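Local structure of carboxylase (Deinococcus radiodurans, 5H80) at residues A[235-249]-A[292-306]. The protein probably uses ATP to carboxylate biotin on a carrier, as the biotin carboxylase part of a single-chain multienzyme carboxylase. Numbering follows the deposited sequence.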
loop_
_atom_site.group_PDB
_atom_site.type_symbol
_atom_site.label_atom_id
_atom_site.label_comp_id
_atom_site.label_asym_id
_atom_site.label_seq_id
_atom_site.Cartn_x
_atom_site.Cartn_y
_atom_site.Cartn_z
ATOM N N ALA A 235 4.373 19.845 25.292
ATOM C CA ALA A 235 4.557 19.979 23.860
ATOM C C ALA A 235 4.463 18.684 23.026
ATOM O O ALA A 235 4.722 17.552 23.470
ATOM C CB ALA A 235 5.845 20.658 23.568
ATOM N N ARG A 236 4.074 18.899 21.791
ATOM C CA ARG A 236 4.171 17.947 20.716
ATOM C C ARG A 236 5.486 18.021 19.883
ATOM O O ARG A 236 6.073 19.080 19.696
ATOM C CB ARG A 236 2.923 18.091 19.804
ATOM C CG ARG A 236 1.642 17.699 20.552
ATOM C CD ARG A 236 0.374 18.154 19.759
ATOM N NE ARG A 236 0.359 17.618 18.362
ATOM C CZ ARG A 236 -0.655 17.774 17.509
ATOM N NH1 ARG A 236 -1.756 18.515 17.843
ATOM N NH2 ARG A 236 -0.565 17.320 16.284
ATOM N N HIS A 237 5.893 16.852 19.366
ATOM C CA HIS A 237 7.057 16.696 18.552
ATOM C C HIS A 237 6.526 16.724 17.163
ATOM O O HIS A 237 5.851 15.806 16.789
ATOM C CB HIS A 237 7.774 15.409 18.807
ATOM C CG HIS A 237 8.924 15.156 17.868
ATOM N ND1 HIS A 237 10.230 15.115 18.301
ATOM C CD2 HIS A 237 8.979 14.920 16.525
ATOM C CE1 HIS A 237 11.038 14.930 17.272
ATOM N NE2 HIS A 237 10.301 14.680 16.207
ATOM N N ILE A 238 6.809 17.794 16.470
ATOM C CA ILE A 238 6.392 17.970 15.044
ATOM C C ILE A 238 7.596 18.300 14.149
ATOM O O ILE A 238 8.376 19.172 14.456
ATOM C CB ILE A 238 5.301 19.028 14.937
ATOM C CG1 ILE A 238 4.065 18.759 15.816
ATOM C CG2 ILE A 238 4.810 19.029 13.504
ATOM C CD1 ILE A 238 2.896 19.777 15.666
ATOM N N GLU A 239 7.770 17.537 13.061
ATOM C CA GLU A 239 9.010 17.585 12.272
ATOM C C GLU A 239 8.590 17.791 10.841
ATOM O O GLU A 239 7.550 17.288 10.422
ATOM C CB GLU A 239 9.863 16.354 12.388
ATOM C CG GLU A 239 9.229 14.996 11.896
ATOM C CD GLU A 239 10.033 13.758 12.313
ATOM O OE1 GLU A 239 10.884 13.825 13.248
ATOM O OE2 GLU A 239 9.849 12.707 11.709
ATOM N N VAL A 240 9.458 18.409 10.113
ATOM C CA VAL A 240 9.170 18.737 8.705
ATOM C C VAL A 240 10.097 18.023 7.786
ATOM O O VAL A 240 11.285 18.083 7.937
ATOM C CB VAL A 240 9.235 20.282 8.423
ATOM C CG1 VAL A 240 9.118 20.508 6.982
ATOM C CG2 VAL A 240 8.237 21.074 9.237
ATOM N N GLN A 241 9.560 17.292 6.767
ATOM C CA GLN A 241 10.365 16.664 5.749
ATOM C C GLN A 241 10.757 17.637 4.657
ATOM O O GLN A 241 9.826 18.222 3.994
ATOM C CB GLN A 241 9.513 15.529 5.105
ATOM C CG GLN A 241 10.255 14.799 4.054
ATOM C CD GLN A 241 11.413 13.891 4.632
ATOM O OE1 GLN A 241 11.173 12.967 5.339
ATOM N NE2 GLN A 241 12.709 14.364 4.409
ATOM N N VAL A 242 12.072 17.818 4.519
ATOM C CA VAL A 242 12.701 18.524 3.443
ATOM C C VAL A 242 13.426 17.713 2.401
ATOM O O VAL A 242 13.947 16.629 2.597
ATOM C CB VAL A 242 13.602 19.658 4.004
ATOM C CG1 VAL A 242 14.394 20.385 2.940
ATOM C CG2 VAL A 242 12.736 20.650 4.791
ATOM N N ALA A 243 13.438 18.291 1.232
ATOM C CA ALA A 243 14.243 17.848 0.135
ATOM C C ALA A 243 14.842 19.026 -0.563
ATOM O O ALA A 243 14.171 20.066 -0.816
ATOM C CB ALA A 243 13.385 17.010 -0.924
ATOM N N GLY A 244 15.988 18.789 -1.148
ATOM C CA GLY A 244 16.719 19.767 -1.985
ATOM C C GLY A 244 17.600 19.234 -3.057
ATOM O O GLY A 244 18.049 18.075 -3.035
ATOM N N ASP A 245 17.909 20.075 -4.022
ATOM C CA ASP A 245 18.793 19.638 -5.125
ATOM C C ASP A 245 20.087 20.447 -5.157
ATOM O O ASP A 245 20.817 20.505 -6.166
ATOM C CB ASP A 245 18.023 19.646 -6.395
ATOM C CG ASP A 245 17.587 21.026 -6.793
ATOM O OD1 ASP A 245 18.002 22.107 -6.151
ATOM O OD2 ASP A 245 16.719 21.067 -7.670
ATOM N N GLY A 246 20.319 21.163 -4.057
ATOM C CA GLY A 246 21.445 22.130 -4.040
ATOM C C GLY A 246 21.229 23.523 -4.603
ATOM O O GLY A 246 22.025 24.378 -4.362
ATOM N N GLN A 247 20.144 23.770 -5.356
ATOM C CA GLN A 247 19.766 25.087 -5.856
ATOM C C GLN A 247 18.516 25.564 -5.247
ATOM O O GLN A 247 18.369 26.755 -5.046
ATOM C CB GLN A 247 19.614 25.065 -7.370
ATOM C CG GLN A 247 20.793 24.476 -8.147
ATOM C CD GLN A 247 20.562 24.502 -9.648
ATOM O OE1 GLN A 247 20.918 25.473 -10.293
ATOM N NE2 GLN A 247 19.928 23.446 -10.203
ATOM N N SER A 248 17.582 24.632 -4.997
ATOM C CA SER A 248 16.257 24.825 -4.474
ATOM C C SER A 248 15.947 23.842 -3.385
ATOM O O SER A 248 16.582 22.815 -3.289
ATOM C CB SER A 248 15.241 24.487 -5.567
ATOM O OG SER A 248 15.166 25.517 -6.502
ATOM N N VAL A 249 14.919 24.188 -2.608
ATOM C CA VAL A 249 14.471 23.388 -1.551
ATOM C C VAL A 249 12.910 23.318 -1.674
ATOM O O VAL A 249 12.180 24.238 -2.153
ATOM C CB VAL A 249 14.978 23.933 -0.148
ATOM C CG1 VAL A 249 16.485 23.783 -0.038
ATOM C CG2 VAL A 249 14.441 25.343 0.114
ATOM N N GLN A 292 17.489 26.089 2.953
ATOM C CA GLN A 292 17.859 27.059 1.890
ATOM C C GLN A 292 19.221 27.717 2.271
ATOM O O GLN A 292 20.088 27.772 1.416
ATOM C CB GLN A 292 16.821 28.113 1.592
ATOM C CG GLN A 292 17.253 29.192 0.610
ATOM C CD GLN A 292 17.148 28.734 -0.833
ATOM O OE1 GLN A 292 16.669 27.639 -1.132
ATOM N NE2 GLN A 292 17.570 29.591 -1.751
ATOM N N GLU A 293 19.398 28.034 3.533
ATOM C CA GLU A 293 20.643 28.715 3.988
ATOM C C GLU A 293 21.879 27.869 3.729
ATOM O O GLU A 293 22.951 28.429 3.337
ATOM C CB GLU A 293 20.618 29.151 5.452
ATOM C CG GLU A 293 21.609 30.290 5.755
ATOM C CD GLU A 293 21.333 31.579 4.970
ATOM O OE1 GLU A 293 20.149 31.860 4.574
ATOM O OE2 GLU A 293 22.316 32.321 4.703
ATOM N N VAL A 294 21.782 26.538 3.915
ATOM C CA VAL A 294 22.890 25.595 3.503
ATOM C C VAL A 294 22.863 25.010 2.079
ATOM O O VAL A 294 23.759 24.223 1.733
ATOM C CB VAL A 294 23.071 24.478 4.489
ATOM C CG1 VAL A 294 23.161 25.041 5.911
ATOM C CG2 VAL A 294 21.886 23.422 4.432
ATOM N N LYS A 295 21.938 25.465 1.216
ATOM C CA LYS A 295 21.855 24.909 -0.145
ATOM C C LYS A 295 21.692 23.401 -0.103
ATOM O O LYS A 295 22.411 22.622 -0.743
ATOM C CB LYS A 295 23.125 25.316 -0.946
ATOM C CG LYS A 295 23.322 26.838 -0.905
ATOM C CD LYS A 295 22.163 27.622 -1.487
ATOM C CE LYS A 295 21.913 27.239 -2.931
ATOM N NZ LYS A 295 21.009 28.237 -3.553
ATOM N N TYR A 296 20.692 22.973 0.676
ATOM C CA TYR A 296 20.607 21.554 0.998
ATOM C C TYR A 296 20.410 20.703 -0.233
ATOM O O TYR A 296 19.756 21.119 -1.116
ATOM C CB TYR A 296 19.486 21.296 2.050
ATOM C CG TYR A 296 19.552 20.042 2.798
ATOM C CD1 TYR A 296 20.280 19.938 4.018
ATOM C CD2 TYR A 296 19.003 18.899 2.311
ATOM C CE1 TYR A 296 20.335 18.738 4.767
ATOM C CE2 TYR A 296 19.077 17.678 2.988
ATOM C CZ TYR A 296 19.782 17.534 4.201
ATOM O OH TYR A 296 19.875 16.408 4.881
ATOM N N ARG A 297 21.094 19.536 -0.227
ATOM C CA ARG A 297 20.937 18.498 -1.228
ATOM C C ARG A 297 20.634 17.170 -0.538
ATOM O O ARG A 297 21.181 16.824 0.503
ATOM C CB ARG A 297 22.153 18.403 -2.198
ATOM C CG ARG A 297 21.883 17.509 -3.491
ATOM C CD ARG A 297 23.096 17.422 -4.401
ATOM N NE ARG A 297 23.543 18.706 -4.909
ATOM C CZ ARG A 297 23.418 19.181 -6.148
ATOM N NH1 ARG A 297 23.908 20.418 -6.423
ATOM N NH2 ARG A 297 22.794 18.486 -7.134
ATOM N N CYS A 298 19.608 16.498 -1.119
ATOM C CA CYS A 298 19.046 15.168 -0.735
ATOM C C CYS A 298 17.959 15.416 0.304
ATOM O O CYS A 298 17.251 16.430 0.124
ATOM C CB CYS A 298 20.074 14.101 -0.349
ATOM S SG CYS A 298 21.324 13.859 -1.574
ATOM N N LEU A 299 17.764 14.517 1.264
ATOM C CA LEU A 299 16.743 14.609 2.261
ATOM C C LEU A 299 17.230 15.052 3.623
ATOM O O LEU A 299 18.254 14.551 4.087
ATOM C CB LEU A 299 15.935 13.314 2.410
ATOM C CG LEU A 299 15.227 12.629 1.244
ATOM C CD1 LEU A 299 14.520 11.332 1.655
ATOM C CD2 LEU A 299 14.285 13.585 0.524
ATOM N N GLY A 300 16.352 15.695 4.412
ATOM C CA GLY A 300 16.669 16.020 5.773
ATOM C C GLY A 300 15.388 16.332 6.513
ATOM O O GLY A 300 14.392 16.641 5.773
ATOM N N THR A 301 15.374 16.221 7.829
ATOM C CA THR A 301 14.195 16.486 8.610
ATOM C C THR A 301 14.605 17.591 9.642
ATOM O O THR A 301 15.665 17.461 10.205
ATOM C CB THR A 301 13.721 15.282 9.299
ATOM O OG1 THR A 301 13.365 14.281 8.323
ATOM C CG2 THR A 301 12.579 15.517 10.301
ATOM N N PHE A 302 13.717 18.546 9.899
ATOM C CA PHE A 302 13.853 19.546 10.906
ATOM C C PHE A 302 12.764 19.281 11.964
ATOM O O PHE A 302 11.537 19.321 11.645
ATOM C CB PHE A 302 13.733 20.887 10.266
ATOM C CG PHE A 302 14.807 21.159 9.328
ATOM C CD1 PHE A 302 16.016 21.708 9.815
ATOM C CD2 PHE A 302 14.757 20.703 7.996
ATOM C CE1 PHE A 302 17.093 21.922 8.957
ATOM C CE2 PHE A 302 15.867 20.863 7.149
ATOM C CZ PHE A 302 17.007 21.506 7.635
ATOM N N GLU A 303 13.219 19.019 13.172
ATOM C CA GLU A 303 12.421 18.600 14.365
ATOM C C GLU A 303 12.092 19.857 15.254
ATOM O O GLU A 303 12.962 20.698 15.489
ATOM C CB GLU A 303 12.990 17.502 15.195
ATOM C CG GLU A 303 13.291 16.283 14.380
ATOM C CD GLU A 303 13.864 15.148 15.244
ATOM O OE1 GLU A 303 14.160 15.405 16.439
ATOM O OE2 GLU A 303 13.985 14.036 14.732
ATOM N N PHE A 304 10.860 19.918 15.703
ATOM C CA PHE A 304 10.422 20.994 16.599
ATOM C C PHE A 304 9.583 20.434 17.750
ATOM O O PHE A 304 8.922 19.403 17.627
ATOM C CB PHE A 304 9.549 22.005 15.836
ATOM C CG PHE A 304 10.181 22.612 14.675
ATOM C CD1 PHE A 304 10.850 23.862 14.736
ATOM C CD2 PHE A 304 10.121 21.988 13.393
ATOM C CE1 PHE A 304 11.379 24.460 13.690
ATOM C CE2 PHE A 304 10.716 22.618 12.247
ATOM C CZ PHE A 304 11.399 23.853 12.398
ATOM N N LEU A 305 9.619 21.152 18.877
ATOM C CA LEU A 305 8.633 21.041 19.929
ATOM C C LEU A 305 7.668 22.226 19.785
ATOM O O LEU A 305 8.071 23.393 19.553
ATOM C CB LEU A 305 9.252 21.056 21.346
ATOM C CG LEU A 305 10.227 19.894 21.656
ATOM C CD1 LEU A 305 10.764 20.096 23.069
ATOM C CD2 LEU A 305 9.525 18.592 21.422
ATOM N N VAL A 306 6.367 21.903 19.867
ATOM C CA VAL A 306 5.340 22.831 19.646
ATOM C C VAL A 306 4.306 22.828 20.810
ATOM O O VAL A 306 3.805 21.755 21.248
ATOM C CB VAL A 306 4.601 22.470 18.262
ATOM C CG1 VAL A 306 3.477 23.472 17.952
ATOM C CG2 VAL A 306 5.564 22.365 17.083
HETATM O O HOH W 1 14.656 13.325 6.151
HETATM O O HOH W 2 16.591 28.867 -4.373
HETATM O O HOH W 3 19.229 23.592 -2.229
HETATM O O HOH W 4 14.067 27.031 -3.008
#
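Arg297 lies along the turn at Asp245 and Gly246. Its CB packs near Gly246 N, and CG, anti to the backbone N (chi1 -167°), passes Asp245 C and Gly244 O. NE follows toward Asp245 O; a bend at chi3 then sets the guanidinium with one face over that peptide, CZ 2.9 Å from Asp245 O. That oxygen lies over the face, NH1 and NH2 also close but at angles too poor for hydrogen bonds. With an alanine here the guanidinium is gone, and the Asp245-Gly246 peptide would probably lose its flat cover, Asp245 O being left without the positive charge beside it. Beneath the arginine, Gly246 N donates to Tyr296 O (3.0 Å), while Asp245 OD1 accepts from Gln247 N, an Asx turn, and from Ser248 N, which widens it to an Asx motif.

From here strands 236-245 and 299-306 run antiparallel, the central pair of a four-stranded sheet in the ATP-grasp domain of the biotin carboxylase fold. Val240, Val242, Phe302 and Phe304 face helix 277-293; Val242 CG2 meets Phe302 CD2 at 3.8 Å. The other face is polar along His237, Glu239, Gln241, Thr301 and Glu303, though Ala243, Leu299 and Leu305 share it. His237 NE2 donates to Glu239 OE1 (3.1 Å), straight and in the ring plane but 43° out of the carboxylate plane. Glu239 OE1 sits 3.4 Å from Glu303 OE2, the carboxylates side by side with planes 25° apart; Lys265 bridges to both, probably easing their repulsion, and Arg255 pairs with Glu239 OE2. Water 1 joins Thr301 OG1 to Gln241 NE2. That same NE2 donates to Val242 O (3.2 Å), which Gly300 N reaches from the opposite face of the carbonyl plane, while Gln241 OE1 is held by Arg255.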